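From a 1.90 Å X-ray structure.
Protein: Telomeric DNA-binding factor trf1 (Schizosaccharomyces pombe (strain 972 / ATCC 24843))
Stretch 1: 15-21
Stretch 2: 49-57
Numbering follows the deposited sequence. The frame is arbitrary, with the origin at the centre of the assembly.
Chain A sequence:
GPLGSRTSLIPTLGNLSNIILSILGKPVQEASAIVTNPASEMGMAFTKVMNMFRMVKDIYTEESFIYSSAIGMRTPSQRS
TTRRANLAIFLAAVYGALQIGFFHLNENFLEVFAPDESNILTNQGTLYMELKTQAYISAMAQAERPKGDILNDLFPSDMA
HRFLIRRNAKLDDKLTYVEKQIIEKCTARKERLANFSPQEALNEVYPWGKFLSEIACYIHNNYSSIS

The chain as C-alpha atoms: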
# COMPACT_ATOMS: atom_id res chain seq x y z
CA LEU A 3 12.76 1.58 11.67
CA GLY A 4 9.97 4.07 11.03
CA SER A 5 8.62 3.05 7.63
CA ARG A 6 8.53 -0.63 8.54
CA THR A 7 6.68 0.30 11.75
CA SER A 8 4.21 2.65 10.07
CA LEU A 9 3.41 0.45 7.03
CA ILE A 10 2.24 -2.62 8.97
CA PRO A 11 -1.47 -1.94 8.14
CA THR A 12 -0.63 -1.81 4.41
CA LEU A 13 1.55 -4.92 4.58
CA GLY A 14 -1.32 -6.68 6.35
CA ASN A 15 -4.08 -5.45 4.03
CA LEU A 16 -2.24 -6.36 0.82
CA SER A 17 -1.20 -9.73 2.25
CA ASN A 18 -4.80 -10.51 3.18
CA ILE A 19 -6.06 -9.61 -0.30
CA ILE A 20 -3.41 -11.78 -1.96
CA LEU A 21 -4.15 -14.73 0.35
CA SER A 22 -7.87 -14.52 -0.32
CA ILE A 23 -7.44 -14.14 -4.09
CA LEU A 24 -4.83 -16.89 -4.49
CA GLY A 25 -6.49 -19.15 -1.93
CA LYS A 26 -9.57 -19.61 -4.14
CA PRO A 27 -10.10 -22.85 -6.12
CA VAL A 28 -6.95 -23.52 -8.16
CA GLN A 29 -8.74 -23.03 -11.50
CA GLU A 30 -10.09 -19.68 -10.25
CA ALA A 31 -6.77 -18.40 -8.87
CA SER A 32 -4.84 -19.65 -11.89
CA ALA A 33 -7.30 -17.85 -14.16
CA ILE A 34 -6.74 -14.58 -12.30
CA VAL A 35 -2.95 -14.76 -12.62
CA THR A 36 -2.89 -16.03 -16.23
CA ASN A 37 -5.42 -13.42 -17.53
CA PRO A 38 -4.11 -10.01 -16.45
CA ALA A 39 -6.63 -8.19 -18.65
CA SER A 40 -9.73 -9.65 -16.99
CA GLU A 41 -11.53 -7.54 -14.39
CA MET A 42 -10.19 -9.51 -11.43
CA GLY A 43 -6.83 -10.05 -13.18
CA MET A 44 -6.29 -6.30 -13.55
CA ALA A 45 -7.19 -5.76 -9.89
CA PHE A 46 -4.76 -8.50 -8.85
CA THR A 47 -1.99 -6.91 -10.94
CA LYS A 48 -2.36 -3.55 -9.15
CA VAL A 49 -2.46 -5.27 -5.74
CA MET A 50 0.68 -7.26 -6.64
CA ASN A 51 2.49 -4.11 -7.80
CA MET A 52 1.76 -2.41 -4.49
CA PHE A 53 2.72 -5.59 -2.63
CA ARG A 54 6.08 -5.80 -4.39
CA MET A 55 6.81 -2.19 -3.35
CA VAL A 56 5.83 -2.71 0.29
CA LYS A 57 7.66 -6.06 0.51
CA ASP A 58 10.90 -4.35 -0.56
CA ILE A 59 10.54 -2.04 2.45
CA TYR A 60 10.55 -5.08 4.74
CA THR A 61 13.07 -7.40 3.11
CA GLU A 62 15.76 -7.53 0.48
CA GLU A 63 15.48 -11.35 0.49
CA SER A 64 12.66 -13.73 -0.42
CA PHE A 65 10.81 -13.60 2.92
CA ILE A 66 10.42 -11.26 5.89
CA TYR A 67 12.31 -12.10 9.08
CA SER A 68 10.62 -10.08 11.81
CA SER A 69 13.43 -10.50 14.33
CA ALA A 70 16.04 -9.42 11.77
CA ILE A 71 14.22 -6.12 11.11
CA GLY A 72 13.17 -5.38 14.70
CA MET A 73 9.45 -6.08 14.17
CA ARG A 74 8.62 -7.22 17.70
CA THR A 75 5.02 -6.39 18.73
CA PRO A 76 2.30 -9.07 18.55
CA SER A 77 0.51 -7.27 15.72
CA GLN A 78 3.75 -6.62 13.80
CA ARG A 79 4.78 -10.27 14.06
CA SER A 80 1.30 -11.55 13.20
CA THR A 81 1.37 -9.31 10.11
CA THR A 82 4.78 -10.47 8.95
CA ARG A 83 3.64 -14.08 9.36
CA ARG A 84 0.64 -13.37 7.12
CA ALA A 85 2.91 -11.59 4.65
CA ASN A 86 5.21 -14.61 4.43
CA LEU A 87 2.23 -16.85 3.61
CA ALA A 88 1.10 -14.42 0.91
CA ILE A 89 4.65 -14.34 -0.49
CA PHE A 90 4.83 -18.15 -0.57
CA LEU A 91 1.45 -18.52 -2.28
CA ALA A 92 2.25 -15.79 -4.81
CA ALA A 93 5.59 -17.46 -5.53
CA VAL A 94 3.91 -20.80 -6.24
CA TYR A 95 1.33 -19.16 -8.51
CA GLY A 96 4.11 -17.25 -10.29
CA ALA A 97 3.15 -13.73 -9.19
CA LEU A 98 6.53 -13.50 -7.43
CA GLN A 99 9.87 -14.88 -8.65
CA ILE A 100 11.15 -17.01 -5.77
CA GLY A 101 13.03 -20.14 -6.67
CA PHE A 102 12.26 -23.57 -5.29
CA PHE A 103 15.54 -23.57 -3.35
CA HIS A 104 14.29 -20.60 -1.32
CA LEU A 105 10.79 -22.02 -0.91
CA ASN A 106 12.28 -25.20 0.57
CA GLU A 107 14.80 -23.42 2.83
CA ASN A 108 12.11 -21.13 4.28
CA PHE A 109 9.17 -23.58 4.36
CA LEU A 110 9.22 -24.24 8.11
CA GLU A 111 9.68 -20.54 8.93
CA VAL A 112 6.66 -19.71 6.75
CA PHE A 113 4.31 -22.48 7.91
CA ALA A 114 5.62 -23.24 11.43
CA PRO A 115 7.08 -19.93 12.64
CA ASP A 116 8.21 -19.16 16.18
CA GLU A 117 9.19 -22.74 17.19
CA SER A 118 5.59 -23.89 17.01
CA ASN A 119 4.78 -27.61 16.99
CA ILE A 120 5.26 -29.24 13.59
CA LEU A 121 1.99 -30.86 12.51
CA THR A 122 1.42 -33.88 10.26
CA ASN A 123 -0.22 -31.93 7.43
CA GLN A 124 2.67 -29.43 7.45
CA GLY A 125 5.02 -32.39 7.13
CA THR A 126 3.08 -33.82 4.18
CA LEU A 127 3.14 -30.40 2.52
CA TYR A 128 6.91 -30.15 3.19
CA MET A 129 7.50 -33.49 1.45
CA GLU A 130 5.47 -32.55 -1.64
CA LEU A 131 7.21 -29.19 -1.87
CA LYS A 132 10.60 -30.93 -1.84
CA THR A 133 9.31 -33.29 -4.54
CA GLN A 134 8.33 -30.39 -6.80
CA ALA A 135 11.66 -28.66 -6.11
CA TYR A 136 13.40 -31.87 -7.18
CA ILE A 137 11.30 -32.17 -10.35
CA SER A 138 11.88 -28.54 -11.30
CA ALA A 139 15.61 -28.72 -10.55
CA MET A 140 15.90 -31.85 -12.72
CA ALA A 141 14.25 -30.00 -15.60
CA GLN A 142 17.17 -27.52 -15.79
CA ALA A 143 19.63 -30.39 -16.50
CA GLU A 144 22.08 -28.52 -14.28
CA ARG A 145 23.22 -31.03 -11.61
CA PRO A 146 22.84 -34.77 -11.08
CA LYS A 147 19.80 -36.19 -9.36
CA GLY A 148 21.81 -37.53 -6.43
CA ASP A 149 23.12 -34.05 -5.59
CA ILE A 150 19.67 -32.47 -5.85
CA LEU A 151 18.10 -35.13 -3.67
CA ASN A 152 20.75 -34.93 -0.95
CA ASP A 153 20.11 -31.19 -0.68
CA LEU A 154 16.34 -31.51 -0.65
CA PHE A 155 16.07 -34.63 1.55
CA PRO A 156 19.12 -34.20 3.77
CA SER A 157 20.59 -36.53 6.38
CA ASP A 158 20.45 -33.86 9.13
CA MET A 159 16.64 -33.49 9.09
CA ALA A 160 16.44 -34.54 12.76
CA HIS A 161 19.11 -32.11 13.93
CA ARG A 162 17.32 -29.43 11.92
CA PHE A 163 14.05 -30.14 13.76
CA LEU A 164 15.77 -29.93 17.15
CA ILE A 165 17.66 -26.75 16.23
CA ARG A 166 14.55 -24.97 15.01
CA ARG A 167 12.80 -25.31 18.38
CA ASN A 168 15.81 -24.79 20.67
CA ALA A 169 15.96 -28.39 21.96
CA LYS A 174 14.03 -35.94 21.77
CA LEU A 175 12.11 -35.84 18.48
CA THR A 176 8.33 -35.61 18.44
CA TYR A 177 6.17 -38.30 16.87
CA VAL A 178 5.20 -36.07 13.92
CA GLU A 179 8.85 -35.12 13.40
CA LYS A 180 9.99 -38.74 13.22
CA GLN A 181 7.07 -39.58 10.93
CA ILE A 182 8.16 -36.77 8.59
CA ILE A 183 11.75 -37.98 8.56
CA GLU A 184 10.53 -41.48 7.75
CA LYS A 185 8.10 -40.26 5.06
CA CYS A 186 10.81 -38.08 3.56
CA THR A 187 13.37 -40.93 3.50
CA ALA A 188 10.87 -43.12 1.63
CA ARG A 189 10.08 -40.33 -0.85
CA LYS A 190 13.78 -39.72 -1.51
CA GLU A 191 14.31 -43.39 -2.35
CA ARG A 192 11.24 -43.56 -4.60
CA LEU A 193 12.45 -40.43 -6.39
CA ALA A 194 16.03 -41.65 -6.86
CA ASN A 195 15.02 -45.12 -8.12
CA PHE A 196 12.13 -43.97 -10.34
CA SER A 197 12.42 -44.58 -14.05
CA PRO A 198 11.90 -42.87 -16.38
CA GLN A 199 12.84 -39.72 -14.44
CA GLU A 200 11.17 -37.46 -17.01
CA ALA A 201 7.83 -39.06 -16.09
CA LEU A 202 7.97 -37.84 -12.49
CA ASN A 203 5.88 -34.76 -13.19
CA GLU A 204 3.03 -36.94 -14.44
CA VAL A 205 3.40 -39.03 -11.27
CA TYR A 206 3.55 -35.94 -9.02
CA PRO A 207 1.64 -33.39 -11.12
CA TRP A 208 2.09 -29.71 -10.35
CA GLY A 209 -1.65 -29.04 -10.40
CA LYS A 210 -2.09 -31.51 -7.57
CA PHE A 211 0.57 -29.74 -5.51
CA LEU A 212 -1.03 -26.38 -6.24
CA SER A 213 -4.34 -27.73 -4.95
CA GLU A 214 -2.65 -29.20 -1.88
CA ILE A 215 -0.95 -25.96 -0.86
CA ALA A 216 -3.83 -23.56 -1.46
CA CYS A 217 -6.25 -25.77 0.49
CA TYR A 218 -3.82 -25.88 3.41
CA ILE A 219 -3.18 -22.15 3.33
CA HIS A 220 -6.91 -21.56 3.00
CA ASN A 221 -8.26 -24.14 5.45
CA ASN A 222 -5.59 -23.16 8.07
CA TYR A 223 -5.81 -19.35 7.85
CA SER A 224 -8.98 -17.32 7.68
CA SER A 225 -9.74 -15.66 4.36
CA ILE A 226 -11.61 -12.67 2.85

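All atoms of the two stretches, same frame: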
# COMPACT_ATOMS: atom_id res chain seq x y z
N ASN A 15 -2.93 -5.51 4.93
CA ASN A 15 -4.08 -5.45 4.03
C ASN A 15 -3.76 -6.11 2.68
O ASN A 15 -4.52 -6.94 2.17
CB ASN A 15 -4.47 -3.99 3.85
CG ASN A 15 -5.68 -3.80 2.96
OD1 ASN A 15 -6.71 -4.48 3.10
ND2 ASN A 15 -5.60 -2.82 2.10
N LEU A 16 -2.61 -5.78 2.11
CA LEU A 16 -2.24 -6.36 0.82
C LEU A 16 -2.02 -7.85 0.94
O LEU A 16 -2.37 -8.61 0.03
CB LEU A 16 -0.99 -5.66 0.26
CG LEU A 16 -1.13 -4.15 -0.03
CD1 LEU A 16 0.23 -3.53 -0.42
CD2 LEU A 16 -2.14 -3.93 -1.12
N SER A 17 -1.43 -8.30 2.06
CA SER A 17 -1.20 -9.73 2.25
C SER A 17 -2.52 -10.47 2.32
O SER A 17 -2.68 -11.53 1.71
CB SER A 17 -0.40 -9.97 3.53
OG SER A 17 0.88 -9.34 3.49
N ASN A 18 -3.48 -9.90 3.05
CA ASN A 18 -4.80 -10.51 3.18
C ASN A 18 -5.50 -10.61 1.82
O ASN A 18 -6.10 -11.64 1.49
CB ASN A 18 -5.64 -9.69 4.16
CG ASN A 18 -5.18 -9.84 5.64
OD1 ASN A 18 -4.54 -10.81 6.03
ND2 ASN A 18 -5.58 -8.88 6.47
N ILE A 19 -5.42 -9.56 1.02
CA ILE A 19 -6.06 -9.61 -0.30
C ILE A 19 -5.43 -10.70 -1.15
O ILE A 19 -6.12 -11.50 -1.80
CB ILE A 19 -5.99 -8.23 -0.97
CG1 ILE A 19 -6.87 -7.22 -0.20
CG2 ILE A 19 -6.38 -8.33 -2.43
CD1 ILE A 19 -6.63 -5.75 -0.60
N ILE A 20 -4.10 -10.77 -1.16
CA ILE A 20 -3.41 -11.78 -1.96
C ILE A 20 -3.80 -13.19 -1.49
O ILE A 20 -4.09 -14.08 -2.30
CB ILE A 20 -1.89 -11.54 -1.90
CG1 ILE A 20 -1.56 -10.21 -2.56
CG2 ILE A 20 -1.11 -12.72 -2.51
CD1 ILE A 20 -0.17 -9.73 -2.25
N LEU A 21 -3.82 -13.40 -0.17
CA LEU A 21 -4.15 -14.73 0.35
C LEU A 21 -5.56 -15.14 -0.04
O LEU A 21 -5.81 -16.30 -0.39
CB LEU A 21 -4.00 -14.76 1.86
CG LEU A 21 -2.53 -14.80 2.23
CD1 LEU A 21 -2.37 -14.41 3.72
CD2 LEU A 21 -1.96 -16.17 1.92
N VAL A 49 -2.77 -4.82 -7.09
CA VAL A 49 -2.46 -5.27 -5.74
C VAL A 49 -1.04 -5.84 -5.68
O VAL A 49 -0.26 -5.52 -4.77
CB VAL A 49 -3.50 -6.30 -5.27
CG1 VAL A 49 -3.03 -6.99 -4.01
CG2 VAL A 49 -4.83 -5.59 -5.02
N MET A 50 -0.67 -6.67 -6.66
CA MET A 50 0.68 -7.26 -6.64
C MET A 50 1.76 -6.20 -6.80
O MET A 50 2.84 -6.32 -6.20
CB MET A 50 0.83 -8.33 -7.72
CG MET A 50 0.19 -9.66 -7.33
SD MET A 50 0.76 -10.47 -5.80
CE MET A 50 2.54 -10.34 -5.97
N ASN A 51 1.51 -5.18 -7.63
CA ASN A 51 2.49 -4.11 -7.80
C ASN A 51 2.68 -3.33 -6.51
O ASN A 51 3.81 -2.94 -6.17
CB ASN A 51 2.06 -3.17 -8.92
CG ASN A 51 2.26 -3.79 -10.30
OD1 ASN A 51 2.97 -4.78 -10.44
ND2 ASN A 51 1.64 -3.19 -11.31
N MET A 52 1.60 -3.07 -5.78
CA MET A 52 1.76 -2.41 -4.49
C MET A 52 2.46 -3.35 -3.51
O MET A 52 3.31 -2.91 -2.73
CB MET A 52 0.42 -1.93 -3.93
CG MET A 52 -0.10 -0.57 -4.54
SD MET A 52 -1.77 -0.11 -3.95
CE MET A 52 -2.65 -1.51 -4.54
N PHE A 53 2.13 -4.64 -3.57
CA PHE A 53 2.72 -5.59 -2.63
C PHE A 53 4.23 -5.69 -2.84
O PHE A 53 5.00 -5.64 -1.89
CB PHE A 53 2.07 -6.96 -2.75
CG PHE A 53 2.51 -7.94 -1.69
CD1 PHE A 53 2.20 -7.72 -0.35
CD2 PHE A 53 3.24 -9.06 -2.03
CE1 PHE A 53 2.60 -8.63 0.62
CE2 PHE A 53 3.66 -9.96 -1.07
CZ PHE A 53 3.33 -9.74 0.27
N ARG A 54 4.66 -5.79 -4.10
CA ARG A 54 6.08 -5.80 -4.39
C ARG A 54 6.80 -4.57 -3.81
O ARG A 54 7.89 -4.70 -3.25
CB ARG A 54 6.30 -5.88 -5.90
CG ARG A 54 6.25 -7.27 -6.47
CD ARG A 54 6.37 -7.28 -8.03
NE ARG A 54 5.59 -8.38 -8.57
CZ ARG A 54 4.50 -8.27 -9.35
NH1 ARG A 54 4.05 -7.08 -9.75
NH2 ARG A 54 3.88 -9.37 -9.74
N MET A 55 6.19 -3.39 -3.91
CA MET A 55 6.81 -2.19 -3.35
C MET A 55 6.89 -2.26 -1.83
O MET A 55 7.92 -1.92 -1.25
CB MET A 55 6.04 -0.92 -3.76
CG MET A 55 6.05 -0.58 -5.26
SD MET A 55 5.40 1.11 -5.42
CE MET A 55 6.51 1.86 -4.22
N VAL A 56 5.80 -2.68 -1.17
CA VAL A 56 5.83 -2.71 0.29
C VAL A 56 6.77 -3.81 0.78
O VAL A 56 7.50 -3.61 1.75
CB VAL A 56 4.41 -2.85 0.88
CG1 VAL A 56 3.85 -4.20 0.64
CG2 VAL A 56 4.41 -2.59 2.40
N LYS A 57 6.79 -4.96 0.10
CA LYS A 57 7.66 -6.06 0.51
C LYS A 57 9.12 -5.62 0.52
O LYS A 57 9.89 -6.00 1.40
CB LYS A 57 7.48 -7.26 -0.43
CG LYS A 57 8.35 -8.50 -0.14
CD LYS A 57 8.27 -9.51 -1.30
CE LYS A 57 9.20 -10.69 -1.14
NZ LYS A 57 10.63 -10.32 -1.34

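Residues 15-21 and 49-57 are segments of two helices that cross at -135°, running closer to antiparallel than parallel, with their axes 9.9 Å apart at closest approach. No hydrogen bond links them; the backbone polar groups are engaged within each helix, as in Ile 20 N to Leu 16 O (3.0 Å) and Phe 53 N to Val 49 O (2.8 Å). The 400 Å² buried between them is mainly apolar packing.

Leu 16 contributes most. Leu 16 CA lies 6.1 Å from Phe 53 CA, and the leucine side chain enters, as a knob, the hole formed by Val 49, Met 52, Phe 53 and Val 56. Leu 16 CD1 reaches CB of Met 52 (3.9 Å) and CG1 of Val 56 (3.8 Å), and also lies 3.8 Å from Phe 53 N, so the leucine packs against backbone as well as side chains.

One turn on, Ile 20 places CD1 over a face of the Phe 53 ring, 3.6 Å from its centroid and 24° off the normal, a CH-pi contact. Ile 20 CD1 also meets Met 50 SD at 3.7 Å; although the CA-to-CB bond of Met 50 points away, its m, m, m side chain brings its end nearer, to contact Ile 20. Val 49 CG1 completes the cluster, 3.8 Å from Ile 20 CG1 and 3.9 Å from Ile 19 CG2.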